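PDB 4BXM: ERPC from Borrelia burgdorferi, which probably binds the complement regulator factor H as an outer surface lipoprotein of the OspE family, and so may help the Lyme disease spirochaete to evade complement. Local coordinates for residues N34-L38 with V143-I147; T70-E75 with F92-Y98; K113-T117 with T129-D133. All coordinates share one frame. Residue numbers count along the deposited sequence, not the author numbering.

Interaction 1 (N34-L38 with V143-I147)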
loop_
_atom_site.group_PDB
_atom_site.type_symbol
_atom_site.label_atom_id
_atom_site.label_comp_id
_atom_site.label_asym_id
_atom_site.label_seq_id
_atom_site.Cartn_x
_atom_site.Cartn_y
_atom_site.Cartn_z
ATOM N N ASN A 34 -4.662 15.756 -7.912
ATOM C CA ASN A 34 -3.707 16.055 -6.899
ATOM C C ASN A 34 -3.163 14.821 -6.236
ATOM O O ASN A 34 -3.407 13.766 -6.670
ATOM C CB ASN A 34 -4.396 16.977 -5.884
ATOM C CG ASN A 34 -5.849 16.587 -5.609
ATOM O OD1 ASN A 34 -6.474 15.880 -6.397
ATOM N ND2 ASN A 34 -6.373 17.035 -4.482
ATOM N N TRP A 35 -2.427 14.995 -5.164
ATOM C CA TRP A 35 -2.353 14.008 -4.153
ATOM C C TRP A 35 -3.668 14.157 -3.401
ATOM O O TRP A 35 -4.041 15.234 -3.038
ATOM C CB TRP A 35 -1.169 14.230 -3.234
ATOM C CG TRP A 35 0.141 13.683 -3.689
ATOM C CD1 TRP A 35 1.185 14.397 -4.074
ATOM C CD2 TRP A 35 0.560 12.320 -3.746
ATOM N NE1 TRP A 35 2.223 13.605 -4.381
ATOM C CE2 TRP A 35 1.870 12.313 -4.189
ATOM C CE3 TRP A 35 -0.057 11.105 -3.491
ATOM C CZ2 TRP A 35 2.576 11.172 -4.392
ATOM C CZ3 TRP A 35 0.645 9.988 -3.679
ATOM C CH2 TRP A 35 1.954 10.017 -4.127
ATOM N N ALA A 36 -4.382 13.079 -3.208
ATOM C CA ALA A 36 -5.629 13.058 -2.409
ATOM C C ALA A 36 -5.475 12.047 -1.263
ATOM O O ALA A 36 -4.722 11.063 -1.405
ATOM C CB ALA A 36 -6.794 12.644 -3.286
ATOM N N ASP A 37 -6.168 12.268 -0.139
ATOM C CA ASP A 37 -6.188 11.291 0.950
ATOM C C ASP A 37 -7.071 10.174 0.394
ATOM O O ASP A 37 -8.159 10.480 -0.091
ATOM C CB ASP A 37 -6.875 11.855 2.179
ATOM C CG ASP A 37 -6.206 13.057 2.706
ATOM O OD1 ASP A 37 -4.955 13.121 2.704
ATOM O OD2 ASP A 37 -6.946 13.967 3.136
ATOM N N LEU A 38 -6.636 8.912 0.406
ATOM C CA LEU A 38 -7.522 7.843 -0.097
ATOM C C LEU A 38 -8.293 7.087 0.996
ATOM O O LEU A 38 -9.522 6.889 0.909
ATOM C CB LEU A 38 -6.748 6.872 -0.985
ATOM C CG LEU A 38 -7.564 5.695 -1.544
ATOM C CD1 LEU A 38 -8.701 6.162 -2.444
ATOM C CD2 LEU A 38 -6.677 4.663 -2.243
ATOM N N VAL A 143 -0.973 4.623 -11.170
ATOM C CA VAL A 143 -1.295 5.238 -9.879
ATOM C C VAL A 143 -0.043 5.327 -9.003
ATOM O O VAL A 143 0.898 4.492 -9.068
ATOM C CB VAL A 143 -2.407 4.362 -9.232
ATOM C CG1 VAL A 143 -1.726 3.174 -8.568
ATOM C CG2 VAL A 143 -3.276 5.089 -8.222
ATOM N N GLU A 144 0.017 6.333 -8.170
ATOM C CA GLU A 144 1.130 6.451 -7.260
ATOM C C GLU A 144 0.566 6.591 -5.856
ATOM O O GLU A 144 -0.488 7.202 -5.667
ATOM C CB GLU A 144 1.994 7.643 -7.627
ATOM C CG GLU A 144 3.342 7.684 -6.901
ATOM C CD GLU A 144 4.107 8.983 -7.113
ATOM O OE1 GLU A 144 3.787 9.671 -8.113
ATOM O OE2 GLU A 144 5.032 9.315 -6.301
ATOM N N TYR A 145 1.255 6.045 -4.867
ATOM C CA TYR A 145 0.714 6.021 -3.531
ATOM C C TYR A 145 1.717 6.694 -2.630
ATOM O O TYR A 145 2.897 6.626 -2.883
ATOM C CB TYR A 145 0.395 4.586 -3.000
ATOM C CG TYR A 145 -0.779 3.948 -3.670
ATOM C CD1 TYR A 145 -2.064 4.189 -3.221
ATOM C CD2 TYR A 145 -0.621 3.101 -4.737
ATOM C CE1 TYR A 145 -3.165 3.644 -3.860
ATOM C CE2 TYR A 145 -1.700 2.503 -5.328
ATOM C CZ TYR A 145 -2.979 2.769 -4.889
ATOM O OH TYR A 145 -4.116 2.263 -5.501
ATOM N N ALA A 146 1.226 7.281 -1.535
ATOM C CA ALA A 146 2.106 7.802 -0.470
ATOM C C ALA A 146 1.560 7.606 0.926
ATOM O O ALA A 146 0.330 7.625 1.185
ATOM C CB ALA A 146 2.436 9.274 -0.711
ATOM N N ILE A 147 2.500 7.387 1.822
ATOM C CA ILE A 147 2.196 7.095 3.223
ATOM C C ILE A 147 3.208 7.825 4.075
ATOM O O ILE A 147 4.405 7.729 3.846
ATOM C CB ILE A 147 2.360 5.584 3.585
ATOM C CG1 ILE A 147 1.310 4.757 2.879
ATOM C CG2 ILE A 147 2.238 5.428 5.083
ATOM C CD1 ILE A 147 1.596 3.277 2.695
#
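Contact across an intervening strand is the principle illustrated here. ErpC is built on a large, strongly curved antiparallel sheet in which strands 35-45 and 142-148 are not neighbours: strand 21-29 lies between them and exchanges backbone hydrogen bonds with both. Their segments 35-38 and 143-147 approach to 8.6 Å between axes, cross at 67°, and share no hydrogen bond, so the meeting depends on side chains that span the gap. Trp35 contributes the largest share, 96 Å² of the 213 Å² buried on the two sides together. Its CA-to-CB bond points sideways, but the indole extends past Lys29 of the middle strand until the six-membered ring meets the backbone of 144-146. Trp35 CZ3 lies 3.6 Å from Glu144 O and 3.6 Å from Tyr145 C, the latter near the ring plane. Trp35 CH2 packs 3.5 Å from Ala146 CB, whose small side chain lets the ring settle close to the strand, and Ile122 of the adjoining hairpin also touches the indole. Glu144 borders the same ring, with Trp35 CZ2 3.6 Å from Glu144 OE2, while Glu144 OE1 makes a long, weak ion pair with Lys29. Further along, Asp37 is salt-bridged to Lys27 of the intervening strand. The second point of contact comes at Leu38, which meets Tyr145, a residue whose CA-to-CB bond is directed away from 34-38. The Tyr145 hydroxyl is held by Glu103, and its ring presents an edge to the leucine, with Leu38 CD2 4.0 Å from Tyr145 CE1.

Interaction 2 (T70-E75 with F92-Y98)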
loop_
_atom_site.group_PDB
_atom_site.type_symbol
_atom_site.label_atom_id
_atom_site.label_comp_id
_atom_site.label_asym_id
_atom_site.label_seq_id
_atom_site.Cartn_x
_atom_site.Cartn_y
_atom_site.Cartn_z
ATOM N N THR A 70 -8.084 -6.817 0.391
ATOM C CA THR A 70 -6.664 -6.995 0.191
ATOM C C THR A 70 -6.162 -6.006 -0.855
ATOM O O THR A 70 -6.780 -5.842 -1.893
ATOM C CB THR A 70 -6.341 -8.416 -0.291
ATOM O OG1 THR A 70 -6.978 -9.294 0.604
ATOM C CG2 THR A 70 -4.827 -8.718 -0.119
ATOM N N PHE A 71 -5.072 -5.349 -0.513
ATOM C CA PHE A 71 -4.368 -4.426 -1.360
ATOM C C PHE A 71 -3.187 -5.143 -2.015
ATOM O O PHE A 71 -3.077 -5.159 -3.203
ATOM C CB PHE A 71 -3.873 -3.260 -0.507
ATOM C CG PHE A 71 -3.294 -2.106 -1.273
ATOM C CD1 PHE A 71 -4.101 -1.296 -2.072
ATOM C CD2 PHE A 71 -2.002 -1.714 -1.057
ATOM C CE1 PHE A 71 -3.585 -0.183 -2.757
ATOM C CE2 PHE A 71 -1.456 -0.578 -1.693
ATOM C CZ PHE A 71 -2.248 0.152 -2.593
ATOM N N PHE A 72 -2.318 -5.719 -1.198
ATOM C CA PHE A 72 -1.291 -6.656 -1.663
ATOM C C PHE A 72 -0.828 -7.542 -0.557
ATOM O O PHE A 72 -1.042 -7.223 0.645
ATOM C CB PHE A 72 -0.068 -5.943 -2.293
ATOM C CG PHE A 72 0.739 -5.019 -1.369
ATOM C CD1 PHE A 72 1.579 -5.528 -0.386
ATOM C CD2 PHE A 72 0.742 -3.668 -1.564
ATOM C CE1 PHE A 72 2.269 -4.685 0.437
ATOM C CE2 PHE A 72 1.494 -2.807 -0.817
ATOM C CZ PHE A 72 2.294 -3.311 0.172
ATOM N N SER A 73 -0.089 -8.579 -0.935
ATOM C CA SER A 73 0.509 -9.416 0.058
ATOM C C SER A 73 1.880 -9.855 -0.384
ATOM O O SER A 73 2.235 -9.774 -1.572
ATOM C CB SER A 73 -0.472 -10.605 0.366
ATOM O OG SER A 73 -0.482 -11.378 -0.782
ATOM N N LEU A 74 2.669 -10.360 0.546
ATOM C CA LEU A 74 4.029 -10.810 0.225
ATOM C C LEU A 74 4.367 -11.956 1.166
ATOM O O LEU A 74 3.875 -12.037 2.293
ATOM C CB LEU A 74 5.061 -9.659 0.422
ATOM C CG LEU A 74 5.071 -8.941 1.792
ATOM C CD1 LEU A 74 6.396 -9.053 2.513
ATOM C CD2 LEU A 74 4.726 -7.460 1.538
ATOM N N GLU A 75 5.290 -12.767 0.762
ATOM C CA GLU A 75 5.628 -13.925 1.521
ATOM C C GLU A 75 6.779 -13.667 2.490
ATOM O O GLU A 75 7.483 -12.625 2.421
ATOM C CB GLU A 75 5.891 -15.091 0.508
ATOM C CG GLU A 75 7.286 -15.116 -0.058
ATOM C CD GLU A 75 7.556 -16.372 -0.925
ATOM O OE1 GLU A 75 6.863 -16.513 -1.941
ATOM O OE2 GLU A 75 8.429 -17.218 -0.567
ATOM N N PHE A 92 10.599 -4.470 -2.802
ATOM C CA PHE A 92 10.178 -5.815 -2.372
ATOM C C PHE A 92 9.246 -6.374 -3.431
ATOM O O PHE A 92 8.583 -5.638 -4.206
ATOM C CB PHE A 92 9.525 -5.822 -0.955
ATOM C CG PHE A 92 8.325 -4.950 -0.876
ATOM C CD1 PHE A 92 8.462 -3.579 -0.721
ATOM C CD2 PHE A 92 7.053 -5.476 -1.083
ATOM C CE1 PHE A 92 7.351 -2.773 -0.677
ATOM C CE2 PHE A 92 5.944 -4.659 -1.102
ATOM C CZ PHE A 92 6.098 -3.306 -0.877
ATOM N N LYS A 93 9.174 -7.692 -3.445
ATOM C CA LYS A 93 8.232 -8.421 -4.292
ATOM C C LYS A 93 6.953 -8.827 -3.549
ATOM O O LYS A 93 7.007 -9.550 -2.569
ATOM C CB LYS A 93 8.933 -9.650 -4.894
ATOM C CG LYS A 93 8.355 -10.060 -6.251
ATOM C CD LYS A 93 8.876 -11.436 -6.672
ATOM C CE LYS A 93 8.095 -12.541 -5.942
ATOM N NZ LYS A 93 8.824 -13.850 -5.912
ATOM N N THR A 94 5.807 -8.445 -4.087
ATOM C CA THR A 94 4.545 -8.989 -3.642
ATOM C C THR A 94 4.261 -10.358 -4.266
ATOM O O THR A 94 4.742 -10.644 -5.369
ATOM C CB THR A 94 3.454 -7.983 -3.985
ATOM O OG1 THR A 94 3.389 -7.702 -5.407
ATOM C CG2 THR A 94 3.812 -6.674 -3.275
ATOM N N SER A 95 3.466 -11.192 -3.597
ATOM C CA SER A 95 2.991 -12.467 -4.150
ATOM C C SER A 95 1.748 -12.133 -4.928
ATOM O O SER A 95 1.526 -12.556 -6.084
ATOM C CB SER A 95 2.688 -13.444 -3.007
ATOM O OG SER A 95 2.023 -12.718 -1.967
ATOM N N LEU A 96 1.031 -11.172 -4.416
ATOM C CA LEU A 96 -0.205 -10.783 -5.041
ATOM C C LEU A 96 -0.523 -9.333 -4.831
ATOM O O LEU A 96 -0.372 -8.849 -3.734
ATOM C CB LEU A 96 -1.278 -11.678 -4.415
ATOM C CG LEU A 96 -2.575 -11.721 -5.115
ATOM C CD1 LEU A 96 -2.412 -12.427 -6.469
ATOM C CD2 LEU A 96 -3.524 -12.461 -4.173
ATOM N N TYR A 97 -0.898 -8.613 -5.905
ATOM C CA TYR A 97 -1.214 -7.209 -5.833
ATOM C C TYR A 97 -2.541 -6.961 -6.539
ATOM O O TYR A 97 -2.691 -7.338 -7.725
ATOM C CB TYR A 97 -0.082 -6.400 -6.484
ATOM C CG TYR A 97 -0.342 -4.929 -6.474
ATOM C CD1 TYR A 97 -1.186 -4.338 -7.409
ATOM C CD2 TYR A 97 0.238 -4.091 -5.504
ATOM C CE1 TYR A 97 -1.495 -2.984 -7.366
ATOM C CE2 TYR A 97 -0.091 -2.750 -5.430
ATOM C CZ TYR A 97 -0.938 -2.179 -6.384
ATOM O OH TYR A 97 -1.179 -0.803 -6.360
ATOM N N TYR A 98 -3.480 -6.320 -5.834
ATOM C CA TYR A 98 -4.728 -5.861 -6.441
ATOM C C TYR A 98 -4.815 -4.372 -6.602
ATOM O O TYR A 98 -5.400 -3.859 -7.557
ATOM C CB TYR A 98 -5.884 -6.249 -5.578
ATOM C CG TYR A 98 -6.057 -7.697 -5.515
ATOM C CD1 TYR A 98 -6.724 -8.370 -6.522
ATOM C CD2 TYR A 98 -5.535 -8.436 -4.425
ATOM C CE1 TYR A 98 -6.873 -9.739 -6.479
ATOM C CE2 TYR A 98 -5.663 -9.788 -4.385
ATOM C CZ TYR A 98 -6.362 -10.427 -5.408
ATOM O OH TYR A 98 -6.534 -11.753 -5.362
HETATM O O HOH W 1 6.375 -11.924 -1.922
#
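A single carbonyl taking two successive amides marks this contact: Ser95 and Leu96 together stand opposite Ser73, a classic beta bulge. Ser73 O accepts a hydrogen bond from Ser95 N at 2.8 Å and a weak one from Leu96 N at 3.4 Å. Beside it the pairing is antiparallel, Ser73 N donating to Leu96 O at 2.8 Å and Tyr98 N to Phe71 O at 2.9 Å; Phe71-Phe72 is a second bulge, opposite Thr52. The serine hydroxyls hydrogen-bond, Ser73 OG to Ser95 OG at 3.1 Å, and water 1 joins Glu75 N (3.0 Å) to Lys93 O (2.5 Å). Phe72 and Tyr97, a non-hydrogen-bonded pair, lie on the other face from Ser73 and Leu96, with Phe72 CB 3.7 Å from Tyr97 CD2. The edge of Tyr97 also points at the face of Phe71, centroids 5.6 Å apart. Phe92 reaches Phe72 (CZ to CZ, 3.9 Å) and Leu74 (Phe92 CD2 to Leu74 CD2, 4.0 Å), all three under Phe82 of helix 79-88. Because 92-98 runs from outermost strand 90-93 into strand 96-97, paired with 67-74 near the far end of the strand order, the sheet curls back on itself, as in a beta-barrel-like fold.

Interaction 3 (K113-T117 with T129-D133)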
loop_
_atom_site.group_PDB
_atom_site.type_symbol
_atom_site.label_atom_id
_atom_site.label_comp_id
_atom_site.label_asym_id
_atom_site.label_seq_id
_atom_site.Cartn_x
_atom_site.Cartn_y
_atom_site.Cartn_z
ATOM N N LYS A 113 4.539 -8.931 -8.498
ATOM C CA LYS A 113 4.867 -7.515 -8.913
ATOM C C LYS A 113 5.807 -6.896 -7.867
ATOM O O LYS A 113 5.579 -6.993 -6.652
ATOM C CB LYS A 113 3.643 -6.710 -9.014
ATOM C CG LYS A 113 3.813 -5.206 -9.126
ATOM C CD LYS A 113 2.429 -4.572 -9.115
ATOM C CE LYS A 113 2.477 -3.051 -9.219
ATOM N NZ LYS A 113 3.326 -2.717 -10.382
ATOM N N GLU A 114 6.857 -6.308 -8.341
ATOM C CA GLU A 114 7.896 -5.696 -7.581
ATOM C C GLU A 114 7.387 -4.291 -7.249
ATOM O O GLU A 114 6.922 -3.582 -8.108
ATOM C CB GLU A 114 9.178 -5.639 -8.455
ATOM C CG GLU A 114 10.519 -5.339 -7.713
ATOM C CD GLU A 114 10.936 -6.416 -6.662
ATOM O OE1 GLU A 114 10.584 -7.636 -6.814
ATOM O OE2 GLU A 114 11.621 -6.062 -5.641
ATOM N N ILE A 115 7.495 -3.915 -5.998
ATOM C CA ILE A 115 7.184 -2.542 -5.533
ATOM C C ILE A 115 8.473 -1.794 -5.214
ATOM O O ILE A 115 9.278 -2.259 -4.414
ATOM C CB ILE A 115 6.291 -2.583 -4.285
ATOM C CG1 ILE A 115 4.977 -3.284 -4.561
ATOM C CG2 ILE A 115 5.954 -1.198 -3.756
ATOM C CD1 ILE A 115 4.189 -2.715 -5.683
ATOM N N ILE A 116 8.654 -0.629 -5.838
ATOM C CA ILE A 116 9.803 0.217 -5.611
ATOM C C ILE A 116 9.389 1.427 -4.784
ATOM O O ILE A 116 8.463 2.097 -5.129
ATOM C CB ILE A 116 10.492 0.602 -6.931
ATOM C CG1 ILE A 116 11.174 -0.683 -7.490
ATOM C CG2 ILE A 116 11.580 1.622 -6.662
ATOM C CD1 ILE A 116 11.802 -0.475 -8.853
ATOM N N THR A 117 10.054 1.634 -3.646
ATOM C CA THR A 117 9.695 2.734 -2.736
ATOM C C THR A 117 10.809 3.767 -2.723
ATOM O O THR A 117 11.955 3.457 -3.012
ATOM C CB THR A 117 9.461 2.279 -1.270
ATOM O OG1 THR A 117 10.650 1.791 -0.734
ATOM C CG2 THR A 117 8.356 1.163 -1.143
ATOM N N THR A 129 6.801 6.756 -1.004
ATOM C CA THR A 129 5.895 6.769 -2.186
ATOM C C THR A 129 6.144 5.565 -2.989
ATOM O O THR A 129 7.270 5.089 -3.002
ATOM C CB THR A 129 6.141 7.915 -3.180
ATOM O OG1 THR A 129 7.524 7.818 -3.566
ATOM C CG2 THR A 129 5.820 9.256 -2.482
ATOM N N PHE A 130 5.135 5.121 -3.714
ATOM C CA PHE A 130 5.421 4.019 -4.638
ATOM C C PHE A 130 4.421 4.009 -5.742
ATOM O O PHE A 130 3.256 4.445 -5.592
ATOM C CB PHE A 130 5.473 2.614 -3.924
ATOM C CG PHE A 130 4.215 2.252 -3.152
ATOM C CD1 PHE A 130 4.002 2.758 -1.869
ATOM C CD2 PHE A 130 3.237 1.468 -3.696
ATOM C CE1 PHE A 130 2.869 2.439 -1.137
ATOM C CE2 PHE A 130 2.064 1.145 -2.966
ATOM C CZ PHE A 130 1.879 1.639 -1.690
ATOM N N LEU A 131 4.834 3.429 -6.867
ATOM C CA LEU A 131 3.873 3.185 -7.914
ATOM C C LEU A 131 3.092 1.833 -7.781
ATOM O O LEU A 131 3.638 0.792 -7.373
ATOM C CB LEU A 131 4.614 3.184 -9.266
ATOM C CG LEU A 131 5.374 4.398 -9.804
ATOM C CD1 LEU A 131 6.111 3.997 -11.116
ATOM C CD2 LEU A 131 4.514 5.624 -10.103
ATOM N N GLY A 132 1.806 1.884 -8.117
ATOM C CA GLY A 132 1.001 0.729 -8.289
ATOM C C GLY A 132 0.951 0.285 -9.736
ATOM O O GLY A 132 1.949 0.281 -10.429
ATOM N N ASP A 133 -0.194 -0.209 -10.148
ATOM C CA ASP A 133 -0.361 -0.757 -11.483
ATOM C C ASP A 133 -0.893 0.352 -12.418
ATOM O O ASP A 133 -1.310 1.447 -11.931
ATOM C CB ASP A 133 -1.357 -1.893 -11.352
ATOM C CG ASP A 133 -1.500 -2.717 -12.571
ATOM O OD1 ASP A 133 -0.618 -2.682 -13.410
ATOM O OD2 ASP A 133 -2.545 -3.349 -12.707
#
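Two strands of a beta hairpin, 114-122 and 125-134, illustrate how a hairpin can splay as it leaves its turn. Thr117 and Phe130 are 4.9 Å apart at their CA atoms, whereas Lys113 and Asp133 stand 8.9 Å apart, and the segment axes are at 152° rather than fully antiparallel. Main-chain contact is accordingly sparse: a CA-H...O contact joins Thr117 CA to Thr129 O at 3.4 Å. In addition, Ile116 O lies 3.3 Å from the side-chain atom Phe130 CB. Each strand has hydrogen-bonding neighbours on its far side, where Ile115 pairs with Phe92 and Phe130 with Tyr145. Apolar contact fills part of the opening. Ile115 CG2 packs 3.8 Å from Phe130 CD2, and Thr117 CG2 lies 4.3 Å from Phe130 CB; these buried residues belong to the core, where the Phe130 ring also meets that of Tyr145. Polar side-chain contact appears at the wide end. The CA-to-CB bond of Lys113 points toward 129-133, and the extended first part of its side chain, all t through chi3, crosses the gap that the separating backbones no longer close. The bridge is completed by a weak hydrogen bond from Lys113 NZ to Gly132 O at 3.3 Å.

All three contacts belong to one sheet, and interactions 2 and 3 are nested along the chain within the loop closed by interaction 1. Interactions 1 and 3 have centres about 13 Å apart and share a strand boundary, with probable hydrogen bonds Tyr145 N to Phe130 O (2.7 Å) and Gly132 N to Val143 O (2.9 Å). Interactions 2 and 3, with centres about 10 Å apart, are joined by Ile115 N to Phe92 O (2.7 Å) and Thr94 OG1 to Lys113 O (2.6 Å). Interactions 1 and 2 are about 18 Å apart between centres, yet meet through the core: Tyr145 CZ reaches Phe71 CZ at 3.6 Å, and Tyr145 CE2 approaches Tyr97 OH at 3.5 Å.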